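Local coordinates for acetyltransferase, GNAT family (Streptococcus agalactiae 2603V/R, PDB 2Q7B), which probably transfers the acetyl group of acetyl-coenzyme A to an amine of a substrate that is not established, at residues A87-D92 against V97-F102; R121-A126 against T132-D137. All coordinates share one frame; numbering follows the deposited sequence. Where two conformers were deposited one is given.

In the fold
Both contacts belong to the central mixed sheet of the GNAT fold and lie close together, with about 7 Å between their centres. Contact 1 comes first along the chain and closes the hairpin of strands 81-90 and 95-103. Contact 2 follows, seating helix 114-128 against strand 133-139, so the two are in series. They meet in the same sheet: strand 133-139 of contact 2 is the parallel neighbour of strand 95-103 of contact 1, and Leu98 N probably bonds to Val135 O. Phe122 also lies over the hairpin, packing its CE2 on Leu88 CB. Together they build the middle of the fold, where the antiparallel half of the sheet passes into the beta-alpha-beta unit.

Contact 1 (A87-D92 against V97-F102); sequences ALLRID and VLKKFF
Antiparallel pairing of Ala87, Leu88 and Leu89 with Lys99, Leu98 and Val97 makes this a hairpin contact in the middle of the sheet, joining strands 81-90 and 95-103. Ala87-Lys99 and Leu89-Val97 are hydrogen-bonded pairs; Leu88-Leu98 is the non-hydrogen-bonded pair between them. Lys99 N gives a nearly straight bond to Ala87 O (3.0 Å), whereas the return bond from Ala87 N to Lys99 O is bent, 134° at the hydrogen. Just beyond it Lys100 takes a left-handed backbone conformation, and Phe102 bonds to Ser85, consistent with a beta bulge.

Leu88 and Leu98 face helix 114-128, where branched apolar chains suit a buried layer. On the other face, the small Ala87 packs against Tyr66 of helix 62-67, and Leu89 CD2 meets Lys99 CD at 3.9 Å. The Lys99 methylenes thus serve as hydrophobic surface, while bends at chi3 (68°) and chi4 carry NZ away to Tyr166 OH and a bound citrate. Past the end of the strand, Ile91 CG1 reaches back to Val97 CG2 (3.5 Å), and Ile91 CD1 touches the same methyl.

Lys100 NZ binds Gln56 and the same citrate, probably a crystallisation component. The contact therefore combines a bonded, apolar interior with two lysine amino groups whose charge probably favours an anion, as the citrate suggests.

Contact 2 (R121-A126 against T132-D137); sequences RFMLFA and TRIVLD
The Phe122 ring meets Ile134 obliquely, its outer end directed at the isoleucine from the helix side while Ile134 rises from the strand to meet it. Phe122 CE1 comes within 3.7 Å of Ile134 CG2, and Phe122 CZ touches the same methyl. The ring's edge, in its plane, is approached, as modelled, by the CE methyl of Met123, a selenomethionine in this crystal, but that methyl is placed too close to Ile134 CG1 and its exact position is doubtful.

Torsions explain how one isoleucine serves several partners. With CG1 set opposite the carbonyl carbon (chi1 -58°), CG2 faces the phenyl ring, and a further turn at chi2 brings Ile134 CD1 over to Ala126 CB, 4.1 Å away. Ile134 CD1 stays in touch with the ring as well, 4.0 Å from Phe122 CE1. Beta-branched Ile134 suits a strand and offers methyls in two directions; the long, flat phenyl reaches from the helix to the sheet, and the small Ala126 suits the end where the backbones converge, its CA 8.3 Å from Thr132 CA.

The axes of the helix and strand segments approach to 11.0 Å, their directions 139° apart, and the contact between them is wholly apolar. Phe122 spreads onto Ile86 and Leu98, while Ile134 also touches Ala96 and Leu98, so one hydrophobic layer extends under the helix. This is the helix-on-sheet packing of a beta-alpha-beta crossover, in which helix 114-128 links the parallel neighbours 95-103 and 133-139, the unit that in GNAT relatives carries the acetyl-coenzyme A site, between the two parallel strands and the start of the helix, and probably does so here.

Contact 1 (A87-D92 against V97-F102)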
# COMPACT_ATOMS: atom_id res chain seq x y z
N ALA A 87 -6.57 -14.93 -4.95
CA ALA A 87 -5.41 -15.70 -4.53
C ALA A 87 -5.85 -17.02 -3.97
O ALA A 87 -6.94 -17.15 -3.41
CB ALA A 87 -4.63 -14.94 -3.47
N LEU A 88 -4.97 -18.00 -4.12
CA LEU A 88 -5.15 -19.32 -3.55
C LEU A 88 -3.98 -19.56 -2.62
O LEU A 88 -2.82 -19.41 -3.02
CB LEU A 88 -5.21 -20.40 -4.64
CG LEU A 88 -5.44 -21.85 -4.17
CD1 LEU A 88 -6.14 -22.67 -5.22
CD2 LEU A 88 -4.15 -22.55 -3.71
N LEU A 89 -4.29 -19.93 -1.37
CA LEU A 89 -3.29 -20.28 -0.36
C LEU A 89 -3.45 -21.75 -0.04
O LEU A 89 -4.52 -22.17 0.39
CB LEU A 89 -3.49 -19.45 0.93
CG LEU A 89 -2.54 -19.72 2.09
CD1 LEU A 89 -1.10 -19.29 1.76
CD2 LEU A 89 -3.00 -19.01 3.38
N ARG A 90 -2.40 -22.54 -0.24
CA ARG A 90 -2.45 -23.96 0.10
C ARG A 90 -2.30 -24.14 1.61
O ARG A 90 -1.39 -23.58 2.23
CB ARG A 90 -1.34 -24.74 -0.61
CG ARG A 90 -1.22 -26.19 -0.16
CD ARG A 90 -0.08 -26.92 -0.80
NE ARG A 90 -0.00 -28.27 -0.25
CZ ARG A 90 0.65 -28.61 0.86
NH1 ARG A 90 1.30 -27.72 1.60
NH2 ARG A 90 0.63 -29.86 1.27
N ILE A 91 -3.23 -24.89 2.21
CA ILE A 91 -3.17 -25.27 3.62
C ILE A 91 -2.54 -26.65 3.71
O ILE A 91 -1.61 -26.86 4.49
CB ILE A 91 -4.57 -25.27 4.28
CG1 ILE A 91 -5.18 -23.86 4.21
CG2 ILE A 91 -4.49 -25.76 5.72
CD1 ILE A 91 -4.27 -22.75 4.75
N ASP A 92 -3.02 -27.57 2.89
CA ASP A 92 -2.49 -28.94 2.81
C ASP A 92 -2.88 -29.51 1.46
O ASP A 92 -3.46 -28.79 0.66
CB ASP A 92 -2.95 -29.78 4.01
CG ASP A 92 -4.46 -29.86 4.15
OD1 ASP A 92 -5.19 -30.09 3.16
OD2 ASP A 92 -4.93 -29.72 5.30
N VAL A 97 -7.35 -22.02 0.75
CA VAL A 97 -8.14 -20.87 1.14
C VAL A 97 -8.20 -19.92 -0.06
O VAL A 97 -7.20 -19.71 -0.73
CB VAL A 97 -7.48 -20.10 2.34
CG1 VAL A 97 -8.37 -18.94 2.81
CG2 VAL A 97 -7.21 -21.05 3.49
N LEU A 98 -9.38 -19.37 -0.31
CA LEU A 98 -9.60 -18.36 -1.34
C LEU A 98 -9.47 -17.02 -0.60
O LEU A 98 -10.21 -16.76 0.34
CB LEU A 98 -10.98 -18.55 -1.98
CG LEU A 98 -11.34 -17.70 -3.20
CD1 LEU A 98 -12.43 -18.38 -4.02
CD2 LEU A 98 -11.74 -16.30 -2.81
N LYS A 99 -8.49 -16.22 -1.01
CA LYS A 99 -8.16 -14.96 -0.36
C LYS A 99 -8.00 -13.84 -1.37
O LYS A 99 -7.90 -14.08 -2.56
CB LYS A 99 -6.79 -15.07 0.34
CG LYS A 99 -6.72 -15.99 1.54
CD LYS A 99 -5.29 -16.10 2.08
CE LYS A 99 -4.75 -14.82 2.71
NZ LYS A 99 -5.56 -14.40 3.85
N LYS A 100 -7.95 -12.62 -0.83
CA LYS A 100 -7.71 -11.41 -1.58
C LYS A 100 -8.53 -11.31 -2.86
O LYS A 100 -8.00 -10.97 -3.91
CB LYS A 100 -6.22 -11.27 -1.87
CG LYS A 100 -5.34 -11.30 -0.61
CD LYS A 100 -5.71 -10.25 0.42
CE LYS A 100 -4.90 -10.39 1.70
NZ LYS A 100 -5.74 -10.10 2.89
N PHE A 101 -9.82 -11.58 -2.72
CA PHE A 101 -10.74 -11.55 -3.84
C PHE A 101 -11.41 -10.18 -3.94
O PHE A 101 -12.30 -9.86 -3.16
CB PHE A 101 -11.74 -12.68 -3.68
CG PHE A 101 -12.74 -12.80 -4.81
CD1 PHE A 101 -12.47 -12.38 -6.10
CD2 PHE A 101 -13.90 -13.48 -4.58
CE1 PHE A 101 -13.39 -12.54 -7.10
CE2 PHE A 101 -14.81 -13.67 -5.57
CZ PHE A 101 -14.56 -13.19 -6.83
N PHE A 102 -10.97 -9.37 -4.89
CA PHE A 102 -11.46 -8.00 -5.04
C PHE A 102 -11.68 -7.64 -6.49
O PHE A 102 -10.96 -8.14 -7.35
CB PHE A 102 -10.45 -7.01 -4.45
CG PHE A 102 -10.13 -7.25 -3.00
CD1 PHE A 102 -11.07 -6.96 -2.02
CD2 PHE A 102 -8.88 -7.75 -2.61
CE1 PHE A 102 -10.79 -7.19 -0.68
CE2 PHE A 102 -8.60 -7.96 -1.27
CZ PHE A 102 -9.56 -7.69 -0.31

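Contact 2 (R121-A126 against T132-D137)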
# COMPACT_ATOMS: atom_id res chain seq x y z
N ARG A 121 -10.73 -18.90 -12.84
CA ARG A 121 -9.29 -19.11 -12.97
C ARG A 121 -8.72 -19.78 -11.71
O ARG A 121 -7.87 -20.69 -11.80
CB ARG A 121 -8.58 -17.79 -13.28
CG ARG A 121 -7.07 -17.94 -13.34
CD ARG A 121 -6.62 -18.69 -14.57
NE ARG A 121 -6.55 -17.74 -15.67
CZ ARG A 121 -5.43 -17.15 -16.12
NH1 ARG A 121 -4.21 -17.44 -15.63
NH2 ARG A 121 -5.54 -16.29 -17.11
N PHE A 122 -9.18 -19.29 -10.54
CA PHE A 122 -8.85 -19.88 -9.25
C PHE A 122 -9.14 -21.36 -9.30
O PHE A 122 -8.32 -22.19 -8.89
CB PHE A 122 -9.70 -19.22 -8.15
CG PHE A 122 -9.55 -19.83 -6.78
CD1 PHE A 122 -10.30 -20.93 -6.40
CD2 PHE A 122 -8.69 -19.28 -5.85
CE1 PHE A 122 -10.17 -21.50 -5.14
CE2 PHE A 122 -8.58 -19.83 -4.59
CZ PHE A 122 -9.32 -20.95 -4.24
N MSE A 123 -10.31 -21.72 -9.83
CA MSE A 123 -10.65 -23.12 -9.88
C MSE A 123 -9.99 -24.06 -10.82
O MSE A 123 -9.87 -25.24 -10.50
CB MSE A 123 -12.09 -23.41 -9.57
CG MSE A 123 -11.98 -23.79 -8.11
SE MSE A 123 -13.43 -23.45 -7.22
CE MSE A 123 -12.98 -23.77 -5.74
N LEU A 124 -9.53 -23.56 -11.96
CA LEU A 124 -8.74 -24.36 -12.88
C LEU A 124 -7.46 -24.79 -12.14
O LEU A 124 -7.02 -25.93 -12.25
CB LEU A 124 -8.37 -23.55 -14.13
CG LEU A 124 -7.64 -24.32 -15.23
N PHE A 125 -6.89 -23.87 -11.36
CA PHE A 125 -5.69 -24.14 -10.60
C PHE A 125 -5.99 -25.08 -9.42
O PHE A 125 -5.25 -26.02 -9.17
CB PHE A 125 -5.09 -22.83 -10.08
CG PHE A 125 -3.74 -22.98 -9.41
CD1 PHE A 125 -2.58 -22.90 -10.16
CD2 PHE A 125 -3.64 -23.15 -8.04
CE1 PHE A 125 -1.33 -23.02 -9.55
CE2 PHE A 125 -2.41 -23.26 -7.43
CZ PHE A 125 -1.25 -23.20 -8.19
N ALA A 126 -7.08 -24.81 -8.70
CA ALA A 126 -7.47 -25.60 -7.54
C ALA A 126 -7.71 -27.05 -7.92
O ALA A 126 -7.26 -27.94 -7.21
CB ALA A 126 -8.69 -25.02 -6.88
N THR A 132 -9.53 -30.75 -2.65
CA THR A 132 -10.91 -31.24 -2.57
C THR A 132 -11.81 -30.32 -1.75
O THR A 132 -13.02 -30.55 -1.69
CB THR A 132 -10.96 -32.64 -1.92
OG1 THR A 132 -10.36 -32.59 -0.62
CG2 THR A 132 -10.22 -33.65 -2.78
N ARG A 133 -11.23 -29.30 -1.12
CA ARG A 133 -11.97 -28.39 -0.26
C ARG A 133 -11.42 -26.97 -0.37
O ARG A 133 -10.21 -26.77 -0.30
CB ARG A 133 -11.85 -28.88 1.21
CG ARG A 133 -12.69 -28.08 2.21
CD ARG A 133 -12.71 -28.67 3.62
NE ARG A 133 -11.43 -28.54 4.33
CZ ARG A 133 -11.25 -28.84 5.62
NH1 ARG A 133 -12.25 -29.27 6.38
NH2 ARG A 133 -10.05 -28.69 6.17
N ILE A 134 -12.31 -26.01 -0.57
CA ILE A 134 -11.93 -24.60 -0.62
C ILE A 134 -12.71 -23.85 0.43
O ILE A 134 -13.94 -23.93 0.44
CB ILE A 134 -12.22 -23.95 -1.98
CG1 ILE A 134 -11.48 -24.70 -3.11
CG2 ILE A 134 -11.89 -22.44 -1.95
CD1 ILE A 134 -10.01 -24.86 -2.97
N VAL A 135 -12.01 -23.09 1.27
CA VAL A 135 -12.62 -22.32 2.35
C VAL A 135 -12.33 -20.84 2.17
O VAL A 135 -11.38 -20.45 1.50
CB VAL A 135 -12.13 -22.79 3.75
CG1 VAL A 135 -12.37 -24.29 3.94
CG2 VAL A 135 -10.66 -22.48 3.97
N LEU A 136 -13.18 -20.01 2.75
CA LEU A 136 -12.98 -18.57 2.69
C LEU A 136 -13.81 -17.91 3.75
O LEU A 136 -14.73 -18.53 4.28
CB LEU A 136 -13.37 -18.04 1.31
CG LEU A 136 -14.83 -18.16 0.83
CD1 LEU A 136 -15.72 -17.01 1.35
CD2 LEU A 136 -14.86 -18.15 -0.69
N ASP A 137 -13.48 -16.67 4.07
CA ASP A 137 -14.34 -15.94 4.97
C ASP A 137 -14.75 -14.65 4.29
O ASP A 137 -14.09 -14.18 3.36
CB ASP A 137 -13.73 -15.69 6.35
CG ASP A 137 -12.69 -14.63 6.34
OD1 ASP A 137 -11.86 -14.72 5.43
OD2 ASP A 137 -12.71 -13.74 7.21